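PDB 7CUY: Low molecular weight phosphotyrosine protein phosphatase 1 from Drosophila melanogaster, which probably removes phosphate from tyrosine-phosphorylated proteins and also hydrolyses small aryl and acyl phosphates. Local coordinates for residues D25-K29 with A30-D34. Numbering follows the deposited sequence.
Sequences DTLEK and ANVKD
Leu27 and Val32 meet through methyl groups where helix 15-29 ends: CD2 of Leu27 lies 3.9 Å from CG1 of Val32, the two side chains crossing at a slant. Val32 reaches it with the branch that stands anti to its own backbone N (chi1 178°). The same two residues are tied through the backbone, since Val32 N donates to Leu27 O at 3.0 Å, with an N-H...O angle of 157°. Inside that loop, Asn31 N donates to Glu28 O at 3.0 Å. Asn31 has turned to positive phi (59°), and with these two bonds into the last turn it makes a Schellman motif, with the apolar Leu27-Val32 contact that often accompanies it. One step earlier, Ala30 N still makes the helical bond to Thr26 O, 3.3 Å long, plus a weak one to Leu27 O. On the outer surface Lys29, its chain bent at chi3, brings NZ to 3.6 Å from Asp25 OD2, a salt bridge one turn back. Farther out, Met149 and Leu153 of helix 132-153, with Val35 and Val37 of strand 35-41, pack on Leu27. Carbonyls of the last turn, of Thr26, Leu27 and Glu28, thus accept N-H groups from the turn as the chain heads for strand 35-41, while Leu27 stays buried.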
loop_
_atom_site.group_PDB
_atom_site.type_symbol
_atom_site.label_atom_id
_atom_site.label_comp_id
_atom_site.label_asym_id
_atom_site.label_seq_id
_atom_site.Cartn_x
_atom_site.Cartn_y
_atom_site.Cartn_z
ATOM N N ASP A 25 8.600 1.134 -7.691
ATOM C CA ASP A 25 8.846 0.860 -9.102
ATOM C C ASP A 25 8.197 1.907 -9.993
ATOM O O ASP A 25 8.774 2.328 -11.005
ATOM C CB ASP A 25 8.321 -0.528 -9.451
ATOM C CG ASP A 25 8.625 -0.921 -10.884
ATOM O OD1 ASP A 25 9.774 -0.683 -11.333
ATOM O OD2 ASP A 25 7.714 -1.469 -11.554
ATOM N N THR A 26 6.998 2.347 -9.628
ATOM C CA THR A 26 6.312 3.352 -10.419
ATOM C C THR A 26 7.050 4.682 -10.375
ATOM O O THR A 26 7.229 5.338 -11.409
ATOM C CB THR A 26 4.878 3.487 -9.907
ATOM O OG1 THR A 26 4.163 2.290 -10.221
ATOM C CG2 THR A 26 4.182 4.676 -10.520
ATOM N N LEU A 27 7.494 5.098 -9.193
ATOM C CA LEU A 27 8.293 6.315 -9.101
ATOM C C LEU A 27 9.592 6.199 -9.894
ATOM O O LEU A 27 10.020 7.172 -10.522
ATOM C CB LEU A 27 8.611 6.630 -7.641
ATOM C CG LEU A 27 7.380 6.913 -6.779
ATOM C CD1 LEU A 27 7.721 6.666 -5.308
ATOM C CD2 LEU A 27 6.851 8.335 -7.016
ATOM N N GLU A 28 10.219 5.019 -9.890
ATOM C CA GLU A 28 11.492 4.867 -10.584
ATOM C C GLU A 28 11.322 5.030 -12.091
ATOM O O GLU A 28 12.094 5.749 -12.735
ATOM C CB GLU A 28 12.131 3.521 -10.232
ATOM C CG GLU A 28 13.583 3.441 -10.653
ATOM C CD GLU A 28 14.347 2.296 -9.987
ATOM O OE1 GLU A 28 15.416 1.894 -10.518
ATOM O OE2 GLU A 28 13.884 1.807 -8.924
ATOM N N LYS A 29 10.293 4.406 -12.669
ATOM C CA LYS A 29 10.060 4.551 -14.105
ATOM C C LYS A 29 9.750 5.990 -14.494
ATOM O O LYS A 29 10.054 6.409 -15.617
ATOM C CB LYS A 29 8.935 3.617 -14.550
ATOM C CG LYS A 29 9.343 2.160 -14.444
ATOM C CD LYS A 29 8.319 1.201 -15.031
ATOM C CE LYS A 29 7.189 0.898 -14.069
ATOM N NZ LYS A 29 6.341 -0.214 -14.594
ATOM N N ALA A 30 9.167 6.770 -13.591
ATOM C CA ALA A 30 8.891 8.173 -13.871
ATOM C C ALA A 30 10.041 9.102 -13.498
ATOM O O ALA A 30 9.905 10.320 -13.660
ATOM C CB ALA A 30 7.634 8.618 -13.132
ATOM N N ASN A 31 11.154 8.565 -12.987
ATOM C CA ASN A 31 12.303 9.368 -12.559
ATOM C C ASN A 31 11.931 10.370 -11.462
ATOM O O ASN A 31 12.517 11.455 -11.371
ATOM C CB ASN A 31 12.950 10.086 -13.750
ATOM C CG ASN A 31 13.641 9.123 -14.703
ATOM O OD1 ASN A 31 14.204 8.119 -14.277
ATOM N ND2 ASN A 31 13.591 9.421 -15.996
ATOM N N VAL A 32 10.959 10.019 -10.616
ATOM C CA VAL A 32 10.579 10.842 -9.473
ATOM C C VAL A 32 11.387 10.369 -8.274
ATOM O O VAL A 32 11.245 9.221 -7.834
ATOM C CB VAL A 32 9.071 10.755 -9.194
ATOM C CG1 VAL A 32 8.716 11.582 -7.960
ATOM C CG2 VAL A 32 8.281 11.218 -10.417
ATOM N N LYS A 33 12.254 11.237 -7.755
ATOM C CA LYS A 33 13.221 10.802 -6.754
ATOM C C LYS A 33 13.001 11.378 -5.367
ATOM O O LYS A 33 13.633 10.903 -4.417
ATOM C CB LYS A 33 14.654 11.139 -7.195
ATOM C CG LYS A 33 15.073 10.420 -8.465
ATOM C CD LYS A 33 16.516 9.977 -8.365
ATOM C CE LYS A 33 17.025 9.643 -9.732
ATOM N NZ LYS A 33 16.832 10.822 -10.624
ATOM N N ASP A 34 12.133 12.375 -5.216
ATOM C CA ASP A 34 11.882 13.004 -3.929
ATOM C C ASP A 34 10.647 12.440 -3.233
ATOM O O ASP A 34 9.925 13.188 -2.571
ATOM C CB ASP A 34 11.729 14.507 -4.122
ATOM C CG ASP A 34 10.513 14.856 -4.959
ATOM O OD1 ASP A 34 10.110 14.045 -5.826
ATOM O OD2 ASP A 34 9.946 15.944 -4.742
#